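Local coordinates for protein beta-hexosaminidase (Neisseria gonorrhoeae, PDB 6JTJ) that acts as a beta-N-acetylhexosaminidase, probably cleaving terminal N-acetylglucosamine from peptidoglycan fragments during cell-wall recycling, at residues R231-L236 with P263-K268. Residues are numbered along the deposited sequence; the frame is centred on the assembly and turned at random.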
ATOM      1  N   ARG C 231      -3.031 -19.120  -6.517  1.00 30.65           N
ATOM      2  CA  ARG C 231      -2.508 -20.385  -6.027  1.00 28.95           C
ATOM      3  C   ARG C 231      -3.582 -21.292  -5.474  1.00 32.70           C
ATOM      4  O   ARG C 231      -4.709 -20.874  -5.186  1.00 32.03           O
ATOM      5  CB  ARG C 231      -1.449 -20.142  -4.961  1.00 29.46           C
ATOM      6  CG  ARG C 231      -0.229 -19.385  -5.468  1.00 28.86           C
ATOM      7  CD  ARG C 231       0.746 -19.113  -4.328  1.00 29.18           C
ATOM      8  NE  ARG C 231       0.171 -18.191  -3.358  1.00 28.28           N
ATOM      9  CZ  ARG C 231       0.603 -18.025  -2.113  1.00 27.17           C
ATOM     10  NH1 ARG C 231       1.650 -18.700  -1.647  1.00 26.14           N
ATOM     11  NH2 ARG C 231      -0.015 -17.161  -1.326  1.00 27.45           N
ATOM     12  N   SER C 232      -3.212 -22.553  -5.305  1.00 36.96           N
ATOM     13  CA  SER C 232      -4.119 -23.564  -4.798  1.00 37.56           C
ATOM     14  C   SER C 232      -4.098 -23.538  -3.286  1.00 38.09           C
ATOM     15  O   SER C 232      -3.139 -23.074  -2.672  1.00 40.46           O
ATOM     16  CB  SER C 232      -3.683 -24.958  -5.283  1.00 37.19           C
ATOM     17  OG  SER C 232      -2.526 -25.402  -4.589  1.00 36.24           O
ATOM     18  N   LEU C 233      -5.141 -24.104  -2.687  1.00 37.98           N
ATOM     19  CA  LEU C 233      -5.209 -24.236  -1.245  1.00 37.84           C
ATOM     20  C   LEU C 233      -4.020 -24.999  -0.672  1.00 38.54           C
ATOM     21  O   LEU C 233      -3.488 -24.635   0.382  1.00 37.41           O
ATOM     22  CB  LEU C 233      -6.517 -24.919  -0.834  1.00 38.26           C
ATOM     23  CG  LEU C 233      -6.760 -25.028   0.672  1.00 38.31           C
ATOM     24  CD1 LEU C 233      -6.723 -23.654   1.318  1.00 37.53           C
ATOM     25  CD2 LEU C 233      -8.094 -25.706   0.934  1.00 39.57           C
ATOM     26  N   ASP C 234      -3.598 -26.061  -1.356  1.00 41.25           N
ATOM     27  CA  ASP C 234      -2.449 -26.838  -0.883  1.00 42.48           C
ATOM     28  C   ASP C 234      -1.201 -25.965  -0.804  1.00 36.85           C
ATOM     29  O   ASP C 234      -0.422 -26.077   0.133  1.00 36.45           O
ATOM     30  CB  ASP C 234      -2.186 -28.058  -1.784  1.00 48.75           C
ATOM     31  CG  ASP C 234      -3.190 -29.192  -1.549  1.00 54.27           C
ATOM     32  OD1 ASP C 234      -3.584 -29.443  -0.389  1.00 56.26           O
ATOM     33  OD2 ASP C 234      -3.576 -29.848  -2.535  1.00 60.53           O
ATOM     34  N   GLU C 235      -0.998 -25.123  -1.808  1.00 36.54           N
ATOM     35  CA  GLU C 235       0.155 -24.227  -1.801  1.00 37.80           C
ATOM     36  C   GLU C 235       0.104 -23.288  -0.604  1.00 33.88           C
ATOM     37  O   GLU C 235       1.111 -23.082   0.066  1.00 33.12           O
ATOM     38  CB  GLU C 235       0.228 -23.435  -3.101  1.00 41.01           C
ATOM     39  CG  GLU C 235       0.653 -24.265  -4.298  1.00 45.26           C
ATOM     40  CD  GLU C 235       0.605 -23.464  -5.578  1.00 48.92           C
ATOM     41  OE1 GLU C 235       1.670 -22.982  -6.011  1.00 52.14           O
ATOM     42  OE2 GLU C 235      -0.497 -23.302  -6.138  1.00 53.00           O
ATOM     43  N   LEU C 236      -1.087 -22.787  -0.296  1.00 31.88           N
ATOM     44  CA  LEU C 236      -1.257 -21.940   0.880  1.00 34.28           C
ATOM     45  C   LEU C 236      -1.089 -22.702   2.194  1.00 31.98           C
ATOM     46  O   LEU C 236      -0.476 -22.176   3.133  1.00 30.50           O
ATOM     47  CB  LEU C 236      -2.584 -21.174   0.845  1.00 35.46           C
ATOM     48  CG  LEU C 236      -2.484 -19.797   0.160  1.00 38.01           C
ATOM     49  CD1 LEU C 236      -2.598 -19.900  -1.340  1.00 36.47           C
ATOM     50  CD2 LEU C 236      -3.559 -18.849   0.673  1.00 39.58           C
ATOM     51  N   PRO C 263      -9.024 -17.320  -6.381  1.00 32.78           N
ATOM     52  CA  PRO C 263     -10.037 -17.975  -7.236  1.00 35.29           C
ATOM     53  C   PRO C 263     -10.090 -19.487  -7.179  1.00 34.54           C
ATOM     54  O   PRO C 263     -11.161 -20.054  -7.334  1.00 37.70           O
ATOM     55  CB  PRO C 263      -9.673 -17.515  -8.641  1.00 34.78           C
ATOM     56  CG  PRO C 263      -8.923 -16.248  -8.434  1.00 33.97           C
ATOM     57  CD  PRO C 263      -8.122 -16.481  -7.186  1.00 33.22           C
ATOM     58  N   GLN C 264      -8.981 -20.153  -6.919  1.00 35.21           N
ATOM     59  CA  GLN C 264      -9.033 -21.607  -6.782  1.00 36.35           C
ATOM     60  C   GLN C 264      -9.813 -22.073  -5.561  1.00 37.02           C
ATOM     61  O   GLN C 264     -10.145 -23.251  -5.463  1.00 37.18           O
ATOM     62  CB  GLN C 264      -7.624 -22.208  -6.745  1.00 39.61           C
ATOM     63  CG  GLN C 264      -6.918 -22.179  -8.090  1.00 42.69           C
ATOM     64  CD  GLN C 264      -5.776 -23.173  -8.141  1.00 47.05           C
ATOM     65  OE1 GLN C 264      -5.938 -24.338  -7.784  1.00 53.65           O
ATOM     66  NE2 GLN C 264      -4.599 -22.708  -8.541  1.00 48.57           N
ATOM     67  N   VAL C 265     -10.037 -21.184  -4.594  1.00 36.87           N
ATOM     68  CA  VAL C 265     -10.787 -21.547  -3.395  1.00 35.18           C
ATOM     69  C   VAL C 265     -12.165 -20.905  -3.426  1.00 35.11           C
ATOM     70  O   VAL C 265     -13.127 -21.514  -2.997  1.00 35.11           O
ATOM     71  CB  VAL C 265     -10.029 -21.150  -2.110  1.00 34.76           C
ATOM     72  CG1 VAL C 265     -10.867 -21.426  -0.860  1.00 33.78           C
ATOM     73  CG2 VAL C 265      -8.706 -21.898  -2.014  1.00 34.21           C
ATOM     74  N   ASP C 266     -12.244 -19.652  -3.857  1.00 35.09           N
ATOM     75  CA  ASP C 266     -13.510 -18.938  -3.871  1.00 36.32           C
ATOM     76  C   ASP C 266     -13.373 -17.697  -4.723  1.00 36.32           C
ATOM     77  O   ASP C 266     -12.300 -17.088  -4.803  1.00 34.17           O
ATOM     78  CB  ASP C 266     -13.953 -18.545  -2.437  1.00 38.53           C
ATOM     79  CG  ASP C 266     -15.411 -18.112  -2.362  1.00 39.50           C
ATOM     80  OD1 ASP C 266     -16.076 -18.021  -3.405  1.00 42.98           O
ATOM     81  OD2 ASP C 266     -15.916 -17.849  -1.258  1.00 40.21           O
ATOM     82  N   THR C 267     -14.473 -17.331  -5.368  1.00 35.60           N
ATOM     83  CA  THR C 267     -14.504 -16.169  -6.251  1.00 36.81           C
ATOM     84  C   THR C 267     -14.638 -14.881  -5.458  1.00 34.84           C
ATOM     85  O   THR C 267     -14.472 -13.797  -5.997  1.00 37.48           O
ATOM     86  CB  THR C 267     -15.696 -16.249  -7.216  1.00 38.44           C
ATOM     87  OG1 THR C 267     -16.887 -16.407  -6.441  1.00 39.24           O
ATOM     88  CG2 THR C 267     -15.533 -17.434  -8.150  1.00 38.85           C
ATOM     89  N   LYS C 268     -14.979 -15.001  -4.183  1.00 35.91           N
ATOM     90  CA  LYS C 268     -15.132 -13.835  -3.330  1.00 35.01           C
ATOM     91  C   LYS C 268     -13.862 -13.530  -2.548  1.00 32.08           C
ATOM     92  O   LYS C 268     -13.138 -14.449  -2.171  1.00 26.57           O
ATOM     93  CB  LYS C 268     -16.269 -14.066  -2.352  1.00 38.45           C
ATOM     94  CG  LYS C 268     -17.616 -14.161  -3.046  1.00 41.68           C
ATOM     95  CD  LYS C 268     -18.700 -14.580  -2.080  1.00 43.60           C
ATOM     96  CE  LYS C 268     -20.054 -14.513  -2.779  1.00 47.13           C
ATOM     97  NZ  LYS C 268     -21.225 -14.724  -1.881  1.00 48.23           N
TER
HETATM   98  O   HOH W   1      -6.498 -18.971  -5.916  1.00 34.10           O
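Ser232 and Leu233 lie against Gln264 and Val265 where the loop after strand 261-262 runs past the capped start of helix 233-238, the CA atoms of Ser232 and Gln264 being 5.6 Å apart. The helix opens with a capping box: Glu235 N donates to Ser232 OG, and Ser232 N returns an almost straight bond, 175° at the hydrogen, to Glu235 OE2. That carboxylate oxygen is met on its anti side, with the donor 30° out of the carboxylate plane.

Gln264 makes the broadest contact. Its CG stands anti to its own carbonyl carbon (chi1 -72°) and the chain is extended beyond, which lays the amide alongside the backbone of Arg231 and Ser232. OE1 comes within 3.4 Å of Ser232 CB, a van der Waals approach, while NE2 packs 3.5 Å from Arg231 C and gives its hydrogen bond to Gly230 O, two residues ahead of the N-cap. A water joins the two backbones, donating to Arg231 O at 2.7 Å and accepting from Gln264 N at 2.9 Å.

The CA-CB bond of Arg231 points away from the loop, and its guanidinium forms salt bridges with Asp229 and Asp240; Leu236 CD1 lies over one face of this group, 3.6 Å from the plane and displaced from its centre. This surface contact joins the N-terminus of helix 233-238 to the loop between strand 261-262 and helix 274-284, both within the glycosyl hydrolase family 3 domain, with Val265 also packed on Ile275, Trp276 and Ile280 of helix 274-284. Toward helix 233-238 it is Val265 CG2 that reaches out, meeting Leu233 CB at 3.9 Å.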